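PDB 1X9G: putative MAR1 from Leishmania donovani, which is of unknown function but belongs to the isochorismatase superfamily, many of whose members are hydrolases, and has been proposed as a MAR1 ribonuclease. Local coordinates for residues 53-58 / 186-191; 123-128 / 155-160. All blocks are in the same frame, centred on the assembly; numbering follows the deposited sequence.

Contact 1. Residues 53-58 / 186-191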
# COMPACT_ATOMS: atom_id res chain seq x y z
N HIS A 53 -30.35 -8.07 -1.06
CA HIS A 53 -31.05 -7.76 0.18
C HIS A 53 -32.47 -8.35 0.18
O HIS A 53 -32.92 -8.84 1.22
CB HIS A 53 -31.07 -6.24 0.41
CG HIS A 53 -32.30 -5.73 1.10
ND1 HIS A 53 -32.54 -5.91 2.44
CD2 HIS A 53 -33.34 -5.00 0.62
CE1 HIS A 53 -33.68 -5.34 2.77
NE2 HIS A 53 -34.19 -4.78 1.68
N GLU A 54 -33.14 -8.33 -0.98
CA GLU A 54 -34.42 -9.04 -1.17
C GLU A 54 -34.31 -10.55 -0.92
O GLU A 54 -35.22 -11.13 -0.37
CB GLU A 54 -35.00 -8.75 -2.55
CG GLU A 54 -35.40 -7.31 -2.63
CD GLU A 54 -35.57 -6.81 -4.03
OE1 GLU A 54 -35.00 -7.40 -4.97
OE2 GLU A 54 -36.28 -5.79 -4.19
N VAL A 55 -33.18 -11.15 -1.28
CA VAL A 55 -32.89 -12.54 -0.90
C VAL A 55 -32.88 -12.69 0.63
O VAL A 55 -33.43 -13.65 1.16
CB VAL A 55 -31.54 -13.07 -1.49
CG1 VAL A 55 -31.26 -14.44 -0.99
CG2 VAL A 55 -31.56 -13.10 -3.00
N VAL A 56 -32.29 -11.73 1.35
CA VAL A 56 -32.06 -11.92 2.79
C VAL A 56 -32.51 -10.73 3.68
O VAL A 56 -31.72 -10.16 4.39
CB VAL A 56 -30.58 -12.37 3.10
CG1 VAL A 56 -30.45 -12.87 4.55
CG2 VAL A 56 -30.15 -13.52 2.15
N PRO A 57 -33.82 -10.43 3.70
CA PRO A 57 -34.30 -9.16 4.24
C PRO A 57 -34.46 -9.06 5.77
O PRO A 57 -34.51 -7.94 6.29
CB PRO A 57 -35.65 -8.98 3.54
CG PRO A 57 -35.87 -10.23 2.72
CD PRO A 57 -34.95 -11.25 3.22
N GLU A 58 -34.57 -10.17 6.47
CA GLU A 58 -34.71 -10.13 7.92
C GLU A 58 -33.35 -9.85 8.55
O GLU A 58 -33.24 -9.70 9.76
CB GLU A 58 -35.27 -11.46 8.48
CG GLU A 58 -35.86 -12.42 7.42
CD GLU A 58 -34.77 -13.12 6.55
OE1 GLU A 58 -33.71 -12.50 6.27
OE2 GLU A 58 -34.99 -14.28 6.13
N LYS A 186 -28.19 -20.69 -4.68
CA LYS A 186 -28.78 -20.68 -6.03
C LYS A 186 -29.32 -19.31 -6.42
O LYS A 186 -29.14 -18.85 -7.55
CB LYS A 186 -29.94 -21.70 -6.09
CG LYS A 186 -30.49 -22.12 -7.51
CD LYS A 186 -29.96 -23.53 -7.94
CE LYS A 186 -30.82 -24.17 -9.06
NZ LYS A 186 -32.04 -24.92 -8.55
N ARG A 187 -30.00 -18.68 -5.47
CA ARG A 187 -30.53 -17.34 -5.68
C ARG A 187 -29.41 -16.31 -5.85
O ARG A 187 -29.42 -15.52 -6.79
CB ARG A 187 -31.45 -16.94 -4.52
CG ARG A 187 -32.94 -17.23 -4.71
CD ARG A 187 -33.69 -16.93 -3.42
NE ARG A 187 -34.43 -15.66 -3.48
CZ ARG A 187 -35.32 -15.24 -2.56
NH1 ARG A 187 -35.57 -15.97 -1.47
NH2 ARG A 187 -35.94 -14.07 -2.73
N ILE A 188 -28.43 -16.35 -4.93
CA ILE A 188 -27.32 -15.42 -4.87
C ILE A 188 -26.34 -15.67 -6.01
O ILE A 188 -25.82 -14.72 -6.62
CB ILE A 188 -26.63 -15.49 -3.50
CG1 ILE A 188 -27.62 -15.03 -2.42
CG2 ILE A 188 -25.38 -14.62 -3.49
CD1 ILE A 188 -27.11 -15.08 -0.97
N SER A 189 -26.11 -16.95 -6.31
CA SER A 189 -25.29 -17.37 -7.45
C SER A 189 -25.76 -16.70 -8.75
O SER A 189 -24.95 -16.32 -9.60
CB SER A 189 -25.34 -18.90 -7.58
OG SER A 189 -24.61 -19.40 -8.69
N LYS A 190 -27.07 -16.56 -8.89
CA LYS A 190 -27.68 -16.03 -10.10
C LYS A 190 -27.33 -14.56 -10.35
O LYS A 190 -27.16 -14.14 -11.51
CB LYS A 190 -29.21 -16.27 -10.01
CG LYS A 190 -30.13 -15.20 -10.61
CD LYS A 190 -31.43 -15.05 -9.79
CE LYS A 190 -31.34 -13.94 -8.72
NZ LYS A 190 -32.22 -12.73 -9.03
N LEU A 191 -27.23 -13.79 -9.27
CA LEU A 191 -26.75 -12.41 -9.32
C LEU A 191 -25.34 -12.33 -9.91
O LEU A 191 -25.07 -11.54 -10.81
CB LEU A 191 -26.76 -11.83 -7.91
CG LEU A 191 -28.16 -11.76 -7.30
CD1 LEU A 191 -28.15 -11.31 -5.85
CD2 LEU A 191 -29.00 -10.82 -8.18
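At Val55 a chi1 of 176° turns CG1 away from the backbone N and CG2 away from the carbonyl carbon, and the two methyls part toward different residues of helix 185-191. Val55 CG2 lies 3.9 Å from Arg187 NE. Val55 CG1 meets Ile188 CG1 at 4.0 Å. Ile188 places its CG1 anti to its own carbonyl carbon (chi1 -64°) and runs on extended to Ile188 CD1, which sits 4.2 Å from Val55 CG1.

Arg187 comes from the opposite direction to Val55, and the bend at its third torsion lays the guanidinium over the last turn of helix 39-55. One face of the group covers Val55 CA, which stands off toward the rim, 3.9 Å from Arg187 NH2. The Glu54 carbonyl O lies obliquely to the group, 3.8 Å from Arg187 NH2, and no hydrogen bond crosses the contact. Arg187 thus meets the helix end through CB, NE and the face of its guanidinium; a crystal neighbour also touches this exposed residue, which may influence its pose. The Glu54 carboxylate has its salt bridge with Arg51.

Leu52 and Leu173 also touch Ile188, which places it between helices 39-55 and 169-176. Just past Val55 the chain leaves helical geometry at Val56 and soon enters strand 60-67. The arrangement is plain helix-on-helix packing, in which helix 185-191 covers the end of a helix that links two parallel strands of the isochorismatase-type alpha/beta fold.

Contact 2. Residues 123-128 / 155-160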
# COMPACT_ATOMS: atom_id res chain seq x y z
N GLN A 123 -16.11 10.68 3.94
CA GLN A 123 -16.66 11.20 5.23
C GLN A 123 -17.62 10.24 5.89
O GLN A 123 -17.59 10.05 7.12
CB GLN A 123 -17.30 12.59 5.05
CG GLN A 123 -16.30 13.56 4.40
CD GLN A 123 -16.69 15.01 4.47
OE1 GLN A 123 -17.18 15.48 5.49
NE2 GLN A 123 -16.40 15.76 3.40
N THR A 124 -18.44 9.60 5.06
CA THR A 124 -19.41 8.60 5.53
C THR A 124 -18.69 7.45 6.27
O THR A 124 -19.06 7.13 7.41
CB THR A 124 -20.16 8.04 4.35
OG1 THR A 124 -20.88 9.12 3.73
CG2 THR A 124 -21.08 6.96 4.74
N VAL A 125 -17.64 6.88 5.65
CA VAL A 125 -16.94 5.79 6.32
C VAL A 125 -16.19 6.19 7.58
O VAL A 125 -16.22 5.44 8.53
CB VAL A 125 -16.12 4.76 5.38
CG1 VAL A 125 -16.43 4.94 3.93
CG2 VAL A 125 -14.66 4.79 5.60
N ALA A 126 -15.54 7.35 7.63
CA ALA A 126 -14.89 7.76 8.90
C ALA A 126 -15.93 7.85 10.04
O ALA A 126 -15.65 7.44 11.15
CB ALA A 126 -14.08 9.06 8.74
N ASP A 127 -17.14 8.36 9.74
CA ASP A 127 -18.25 8.44 10.74
C ASP A 127 -18.76 7.05 11.19
O ASP A 127 -18.86 6.77 12.38
CB ASP A 127 -19.43 9.28 10.23
CG ASP A 127 -19.13 10.80 10.13
OD1 ASP A 127 -19.80 11.44 9.30
OD2 ASP A 127 -18.27 11.37 10.86
N LEU A 128 -19.05 6.18 10.23
CA LEU A 128 -19.31 4.78 10.52
C LEU A 128 -18.25 4.16 11.43
O LEU A 128 -18.59 3.48 12.40
CB LEU A 128 -19.40 4.00 9.23
CG LEU A 128 -20.76 3.79 8.54
CD1 LEU A 128 -21.94 4.48 9.29
CD2 LEU A 128 -20.70 4.13 7.01
N LYS A 155 -6.60 4.64 -1.15
CA LYS A 155 -5.44 4.33 -0.30
C LYS A 155 -5.62 4.78 1.13
O LYS A 155 -5.31 4.05 2.02
CB LYS A 155 -4.10 4.97 -0.73
CG LYS A 155 -3.74 5.08 -2.16
CD LYS A 155 -3.35 3.75 -2.79
CE LYS A 155 -2.20 3.98 -3.83
NZ LYS A 155 -1.69 2.68 -4.35
N LEU A 156 -6.08 5.99 1.38
CA LEU A 156 -6.29 6.38 2.77
C LEU A 156 -7.14 5.28 3.46
O LEU A 156 -6.78 4.77 4.51
CB LEU A 156 -7.10 7.68 2.84
CG LEU A 156 -6.66 8.70 3.87
CD1 LEU A 156 -7.85 9.58 4.32
CD2 LEU A 156 -5.83 8.10 5.06
N MET A 157 -8.29 5.01 2.89
CA MET A 157 -9.24 4.09 3.52
C MET A 157 -8.68 2.65 3.70
O MET A 157 -9.01 2.03 4.69
CB MET A 157 -10.56 4.02 2.74
CG MET A 157 -11.39 5.32 2.81
SD MET A 157 -13.05 5.24 2.06
CE MET A 157 -12.71 5.37 0.30
N SER A 158 -7.87 2.15 2.76
CA SER A 158 -7.15 0.87 2.90
C SER A 158 -6.24 0.79 4.15
O SER A 158 -5.83 -0.28 4.58
CB SER A 158 -6.25 0.68 1.67
OG SER A 158 -6.99 0.13 0.58
N SER A 159 -5.85 1.95 4.68
CA SER A 159 -5.03 1.99 5.87
C SER A 159 -5.86 2.08 7.12
O SER A 159 -5.30 2.26 8.17
CB SER A 159 -4.08 3.17 5.80
OG SER A 159 -4.82 4.38 6.03
N TRP A 160 -7.18 1.97 7.01
CA TRP A 160 -8.14 2.10 8.15
C TRP A 160 -8.62 0.74 8.70
O TRP A 160 -9.74 0.66 9.27
CB TRP A 160 -9.39 2.94 7.75
CG TRP A 160 -9.10 4.40 7.55
CD1 TRP A 160 -7.91 5.05 7.84
CD2 TRP A 160 -9.99 5.42 7.03
NE1 TRP A 160 -8.02 6.37 7.55
CE2 TRP A 160 -9.28 6.64 7.07
CE3 TRP A 160 -11.34 5.43 6.59
CZ2 TRP A 160 -9.84 7.86 6.64
CZ3 TRP A 160 -11.90 6.65 6.16
CH2 TRP A 160 -11.13 7.84 6.18
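Val125 fills the angle between Met157 and Trp160, both methyls reaching the sulfur, and CG2 the indole as well. The two helices involved, 117-130 and 147-158, belong to successive beta-alpha-beta crossovers of the parallel-sheet isochorismatase fold, on either side of strand 134-143 in the chain. Val125 CG2 comes at the edge of the Trp160 ring, in its plane, 3.4 Å from Trp160 CZ3. Val125 CG1 and CG2 both lie 3.9 Å from Met157 SD, the two side chains crossing at about a right angle. At the same end of the indole, Ala126 CB lies 4.1 Å from Trp160 CH2. All four residues are buried, and what joins them is apolar contact without a hydrogen bond.

In the next shell, Leu122 touches both Met157 and Trp160 from one turn earlier on helix 117-130, and Leu129 reaches Trp160 from further along. Beneath the pair, Val125 rests on Val135 and Leu137 of strand 134-143, while Met157 rests on Ile166 of strand 164-167. A second subunit completes the surroundings: its Leu12 packs on Ala126 and Trp160, and its Arg11 makes a cation-pi contact with the indole.

The indole's position also depends on its own chain. With CG anti to the carbonyl carbon (chi1 -70°), the ring folds back against the helix end, one face over Met157 CA and the Leu156 carbonyl O. Leu156 O accepts from Ser159 OG, a bond whose modelled length is doubtfully short, and from Ser159 N at 3.0 Å.

Contacts 1 and 2 lie on opposite sides of the chain's centre, their own centres 28 Å apart and their nearest atoms about 16 Å apart, so neither touches the other. In sequence, both segments of contact 2 fall between those of contact 1, which brings helix 185-191 back to helix 39-55 after the whole sheet has been laid down. Contact 2 instead joins helices from neighbouring crossovers. Their settings differ too: contact 1 is partly buried and meets no other chain of the four-chain assembly, whereas contact 2 is buried and helps form a subunit interface.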